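Local atomic coordinates of SVS_variant_AS1 (PDB entry 6TJA), a protein that is a reconstructed, engineered ancestor of a spiroviolene synthase, a class I terpene cyclase that probably turns geranylgeranyl diphosphate into the polycyclic diterpene spiroviolene. Residues A[271-282]-A[350-359]. Sequence-based numbering, arbitrary orientation.
Sequences RILLRFLELHDR and IAWWWDDALL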
loop_
_atom_site.group_PDB
_atom_site.type_symbol
_atom_site.label_atom_id
_atom_site.label_comp_id
_atom_site.label_asym_id
_atom_site.label_seq_id
_atom_site.Cartn_x
_atom_site.Cartn_y
_atom_site.Cartn_z
ATOM N N ARG A 271 -5.527 -24.369 12.872
ATOM C CA ARG A 271 -4.398 -23.949 13.728
ATOM C C ARG A 271 -4.386 -22.409 13.783
ATOM O O ARG A 271 -4.225 -21.857 14.879
ATOM C CB ARG A 271 -3.106 -24.588 13.213
ATOM C CG ARG A 271 -1.881 -24.068 13.944
ATOM C CD ARG A 271 -0.545 -24.553 13.431
ATOM N NE ARG A 271 -0.438 -25.997 13.274
ATOM C CZ ARG A 271 0.685 -26.689 13.463
ATOM N NH1 ARG A 271 1.758 -26.101 13.929
ATOM N NH2 ARG A 271 0.713 -27.984 13.240
ATOM N N ILE A 272 -4.577 -21.726 12.650
ATOM C CA ILE A 272 -4.526 -20.239 12.580
ATOM C C ILE A 272 -5.724 -19.667 13.353
ATOM O O ILE A 272 -5.526 -18.699 14.102
ATOM C CB ILE A 272 -4.471 -19.733 11.130
ATOM C CG1 ILE A 272 -3.209 -20.203 10.414
ATOM C CG2 ILE A 272 -4.576 -18.222 11.086
ATOM C CD1 ILE A 272 -3.248 -19.994 8.908
ATOM N N LEU A 273 -6.916 -20.254 13.234
ATOM C CA LEU A 273 -8.092 -19.747 13.991
ATOM C C LEU A 273 -7.867 -19.923 15.500
ATOM O O LEU A 273 -8.177 -19.004 16.227
ATOM C CB LEU A 273 -9.370 -20.447 13.540
ATOM C CG LEU A 273 -10.633 -19.910 14.202
ATOM C CD1 LEU A 273 -10.711 -18.392 14.084
ATOM C CD2 LEU A 273 -11.838 -20.556 13.573
ATOM N N LEU A 274 -7.285 -21.030 15.944
ATOM C CA LEU A 274 -6.939 -21.247 17.380
ATOM C C LEU A 274 -5.951 -20.182 17.882
ATOM O O LEU A 274 -6.132 -19.676 19.002
ATOM C CB LEU A 274 -6.344 -22.645 17.555
ATOM C CG LEU A 274 -7.183 -23.609 18.392
ATOM C CD1 LEU A 274 -8.651 -23.612 17.980
ATOM C CD2 LEU A 274 -6.609 -25.007 18.284
ATOM N N ARG A 275 -4.917 -19.864 17.112
ATOM C CA ARG A 275 -4.001 -18.800 17.542
ATOM C C ARG A 275 -4.779 -17.472 17.575
ATOM O O ARG A 275 -4.616 -16.741 18.533
ATOM C CB ARG A 275 -2.752 -18.764 16.670
ATOM C CG ARG A 275 -1.824 -17.623 17.042
ATOM C CD ARG A 275 -1.415 -17.606 18.498
ATOM N NE ARG A 275 -0.559 -16.457 18.740
ATOM C CZ ARG A 275 -0.355 -15.899 19.924
ATOM N NH1 ARG A 275 -0.925 -16.377 21.009
ATOM N NH2 ARG A 275 0.408 -14.840 20.021
ATOM N N PHE A 276 -5.654 -17.223 16.631
ATOM C CA PHE A 276 -6.434 -16.009 16.656
ATOM C C PHE A 276 -7.287 -15.921 17.936
ATOM O O PHE A 276 -7.327 -14.924 18.546
ATOM C CB PHE A 276 -7.280 -15.859 15.396
ATOM C CG PHE A 276 -8.361 -14.831 15.511
ATOM C CD1 PHE A 276 -9.520 -15.118 16.147
ATOM C CD2 PHE A 276 -8.207 -13.585 14.966
ATOM C CE1 PHE A 276 -10.479 -14.187 16.293
ATOM C CE2 PHE A 276 -9.176 -12.653 15.084
ATOM C CZ PHE A 276 -10.317 -12.958 15.758
ATOM N N LEU A 277 -7.936 -16.997 18.321
ATOM C CA LEU A 277 -8.748 -17.012 19.506
ATOM C C LEU A 277 -7.914 -16.804 20.757
ATOM O O LEU A 277 -8.307 -16.097 21.644
ATOM C CB LEU A 277 -9.561 -18.291 19.602
ATOM C CG LEU A 277 -10.546 -18.539 18.489
ATOM C CD1 LEU A 277 -10.966 -19.966 18.462
ATOM C CD2 LEU A 277 -11.716 -17.608 18.513
ATOM N N GLU A 278 -6.765 -17.446 20.789
ATOM C CA GLU A 278 -5.861 -17.318 21.895
ATOM C C GLU A 278 -5.361 -15.882 22.021
ATOM O O GLU A 278 -5.497 -15.307 23.053
ATOM C CB GLU A 278 -4.747 -18.359 21.832
ATOM C CG GLU A 278 -3.620 -18.126 22.796
ATOM C CD GLU A 278 -2.462 -19.099 22.653
ATOM O OE1 GLU A 278 -1.772 -19.124 21.639
ATOM O OE2 GLU A 278 -2.214 -19.845 23.583
ATOM N N LEU A 279 -4.852 -15.290 20.956
ATOM C CA LEU A 279 -4.371 -13.876 21.044
ATOM C C LEU A 279 -5.546 -12.937 21.370
ATOM O O LEU A 279 -5.370 -11.953 22.101
ATOM C CB LEU A 279 -3.694 -13.506 19.728
ATOM C CG LEU A 279 -3.074 -12.112 19.692
ATOM C CD1 LEU A 279 -2.204 -11.843 20.914
ATOM C CD2 LEU A 279 -2.260 -11.937 18.440
ATOM N N HIS A 280 -6.726 -13.212 20.834
ATOM C CA HIS A 280 -7.910 -12.344 21.037
ATOM C C HIS A 280 -8.203 -12.277 22.541
ATOM O O HIS A 280 -8.423 -11.172 23.060
ATOM C CB HIS A 280 -9.118 -12.829 20.217
ATOM C CG HIS A 280 -10.362 -12.095 20.587
ATOM N ND1 HIS A 280 -11.112 -12.436 21.695
ATOM C CD2 HIS A 280 -10.917 -10.977 20.073
ATOM C CE1 HIS A 280 -12.122 -11.591 21.800
ATOM N NE2 HIS A 280 -12.004 -10.667 20.835
ATOM N N ASP A 281 -8.160 -13.419 23.220
ATOM C CA ASP A 281 -8.525 -13.543 24.658
ATOM C C ASP A 281 -7.498 -12.792 25.513
ATOM O O ASP A 281 -7.883 -12.297 26.567
ATOM C CB ASP A 281 -8.752 -15.017 25.024
ATOM C CG ASP A 281 -10.113 -15.547 24.577
ATOM O OD1 ASP A 281 -10.862 -14.789 23.926
ATOM O OD2 ASP A 281 -10.422 -16.720 24.868
ATOM N N ARG A 282 -6.255 -12.647 25.054
ATOM C CA ARG A 282 -5.186 -11.933 25.806
ATOM C C ARG A 282 -5.350 -10.421 25.604
ATOM O O ARG A 282 -5.112 -9.651 26.538
ATOM C CB ARG A 282 -3.839 -12.502 25.367
ATOM C CG ARG A 282 -2.629 -11.727 25.851
ATOM C CD ARG A 282 -1.327 -12.504 25.642
ATOM N NE ARG A 282 -0.621 -12.304 24.375
ATOM C CZ ARG A 282 -0.157 -11.131 23.904
ATOM N NH1 ARG A 282 -0.373 -9.986 24.535
ATOM N NH2 ARG A 282 0.513 -11.104 22.766
ATOM N N ILE A 350 4.550 -16.219 8.558
ATOM C CA ILE A 350 3.433 -15.986 9.519
ATOM C C ILE A 350 3.813 -16.399 10.941
ATOM O O ILE A 350 2.960 -16.206 11.831
ATOM C CB ILE A 350 2.133 -16.657 9.044
ATOM C CG1 ILE A 350 2.243 -18.183 8.981
ATOM C CG2 ILE A 350 1.695 -16.072 7.727
ATOM C CD1 ILE A 350 0.902 -18.917 8.864
ATOM N N ALA A 351 5.022 -16.920 11.161
ATOM C CA ALA A 351 5.468 -17.460 12.465
ATOM C C ALA A 351 5.399 -16.366 13.532
ATOM O O ALA A 351 5.083 -16.680 14.715
ATOM C CB ALA A 351 6.857 -18.019 12.332
ATOM N N TRP A 352 5.614 -15.108 13.147
ATOM C CA TRP A 352 5.570 -13.990 14.124
ATOM C C TRP A 352 4.166 -13.846 14.732
ATOM O O TRP A 352 4.053 -13.213 15.802
ATOM C CB TRP A 352 6.065 -12.682 13.498
ATOM C CG TRP A 352 5.177 -12.113 12.438
ATOM C CD1 TRP A 352 5.170 -12.415 11.104
ATOM C CD2 TRP A 352 4.161 -11.121 12.636
ATOM N NE1 TRP A 352 4.225 -11.673 10.463
ATOM C CE2 TRP A 352 3.590 -10.873 11.382
ATOM C CE3 TRP A 352 3.682 -10.437 13.750
ATOM C CZ2 TRP A 352 2.545 -9.971 11.221
ATOM C CZ3 TRP A 352 2.676 -9.513 13.582
ATOM C CH2 TRP A 352 2.109 -9.300 12.340
ATOM N N TRP A 353 3.114 -14.436 14.155
ATOM C CA TRP A 353 1.788 -14.396 14.838
ATOM C C TRP A 353 1.825 -15.087 16.209
ATOM O O TRP A 353 0.936 -14.811 17.009
ATOM C CB TRP A 353 0.685 -15.011 14.001
ATOM C CG TRP A 353 0.422 -14.331 12.706
ATOM C CD1 TRP A 353 0.762 -13.072 12.319
ATOM C CD2 TRP A 353 -0.245 -14.935 11.589
ATOM N NE1 TRP A 353 0.356 -12.854 11.025
ATOM C CE2 TRP A 353 -0.276 -13.972 10.558
ATOM C CE3 TRP A 353 -0.836 -16.188 11.378
ATOM C CZ2 TRP A 353 -0.882 -14.225 9.324
ATOM C CZ3 TRP A 353 -1.397 -16.449 10.150
ATOM C CH2 TRP A 353 -1.426 -15.473 9.145
ATOM N N TRP A 354 2.779 -15.989 16.438
ATOM C CA TRP A 354 2.908 -16.820 17.667
ATOM C C TRP A 354 3.991 -16.284 18.609
ATOM O O TRP A 354 4.232 -16.977 19.599
ATOM C CB TRP A 354 3.241 -18.271 17.284
ATOM C CG TRP A 354 2.081 -19.063 16.787
ATOM C CD1 TRP A 354 1.224 -19.828 17.538
ATOM C CD2 TRP A 354 1.625 -19.160 15.424
ATOM N NE1 TRP A 354 0.268 -20.403 16.737
ATOM C CE2 TRP A 354 0.494 -20.022 15.434
ATOM C CE3 TRP A 354 2.052 -18.606 14.208
ATOM C CZ2 TRP A 354 -0.180 -20.350 14.261
ATOM C CZ3 TRP A 354 1.375 -18.921 13.054
ATOM C CH2 TRP A 354 0.275 -19.786 13.081
ATOM N N ASP A 355 4.662 -15.172 18.269
ATOM C CA ASP A 355 5.802 -14.594 19.027
ATOM C C ASP A 355 5.267 -13.507 19.971
ATOM O O ASP A 355 5.192 -12.363 19.547
ATOM C CB ASP A 355 6.846 -14.076 18.037
ATOM C CG ASP A 355 8.102 -13.510 18.666
ATOM O OD1 ASP A 355 8.072 -13.276 19.884
ATOM O OD2 ASP A 355 9.109 -13.326 17.920
ATOM N N ASP A 356 4.908 -13.845 21.203
ATOM C CA ASP A 356 4.231 -12.906 22.146
ATOM C C ASP A 356 5.158 -11.764 22.582
ATOM O O ASP A 356 4.650 -10.647 22.863
ATOM C CB ASP A 356 3.628 -13.660 23.331
ATOM C CG ASP A 356 2.335 -14.371 22.941
ATOM O OD1 ASP A 356 1.460 -13.707 22.278
ATOM O OD2 ASP A 356 2.221 -15.587 23.255
ATOM N N ALA A 357 6.466 -11.978 22.568
ATOM C CA ALA A 357 7.431 -10.932 22.971
ATOM C C ALA A 357 7.421 -9.808 21.925
ATOM O O ALA A 357 7.650 -8.636 22.280
ATOM C CB ALA A 357 8.804 -11.534 23.154
ATOM N N LEU A 358 7.173 -10.174 20.672
ATOM C CA LEU A 358 7.146 -9.248 19.518
ATOM C C LEU A 358 5.785 -8.529 19.480
ATOM O O LEU A 358 5.740 -7.436 18.963
ATOM C CB LEU A 358 7.431 -10.095 18.278
ATOM C CG LEU A 358 7.798 -9.329 17.012
ATOM C CD1 LEU A 358 8.941 -10.028 16.277
ATOM C CD2 LEU A 358 6.581 -9.172 16.111
ATOM N N LEU A 359 4.746 -9.122 20.073
ATOM C CA LEU A 359 3.327 -8.668 20.069
ATOM C C LEU A 359 2.959 -7.992 21.412
ATOM O O LEU A 359 3.715 -7.532 22.277
ATOM C CB LEU A 359 2.440 -9.905 19.845
ATOM C CG LEU A 359 2.672 -10.698 18.560
ATOM C CD1 LEU A 359 1.798 -11.949 18.505
ATOM C CD2 LEU A 359 2.429 -9.829 17.337
HETATM O O HOH W 1 -2.118 -22.312 17.080
#
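Arg275 turns its NE/NH2 edge to Trp353 O and donates two hydrogen bonds to it, from NE at 2.8 Å and from NH2 at 3.1 Å, with the oxygen in the guanidinium plane. NH2 also donates to Asp356 OD1 at 2.7 Å, in a salt bridge. Arginine suits this place because one flat, multidentate group can bind a main-chain oxygen and a carboxylate together. A bend at chi2 (55°) in an otherwise extended chain carries the guanidinium to the carbonyl, while CG lies over one face of Trp354, 3.7 Å from the centroid of the five-membered ring, a CH-pi contact. With alanine in this position, the Trp353 carbonyl would probably lose both donors, Asp356 one of its two arginines, and the indole face its cover. Asp356 OD1 also takes a bond from Arg282 NH2 (2.8 Å), the two arginines arriving from opposite faces of the carboxylate, whose charge, with that of Glu278, probably balances theirs. The contact fastens the C-terminal tail, with the 3-10 segment that takes in Trp352 to Trp354, along helix 258-283 of the all-helical class I terpene synthase fold. One turn earlier on the helix, branched Ile272 sets CG2 3.8 Å from Trp353 CZ3, while one turn later Leu279 CD2 meets Leu359 CD1. A water bridges Trp354 NE1 to Arg271 O. Farther out, Glu278 OE1, about one turn on, forms a salt bridge with Arg275 NH1, Leu279 CB covers a guanidinium face, and Glu218 of helix 211-231 accepts a hydrogen bond from Trp353 NE1.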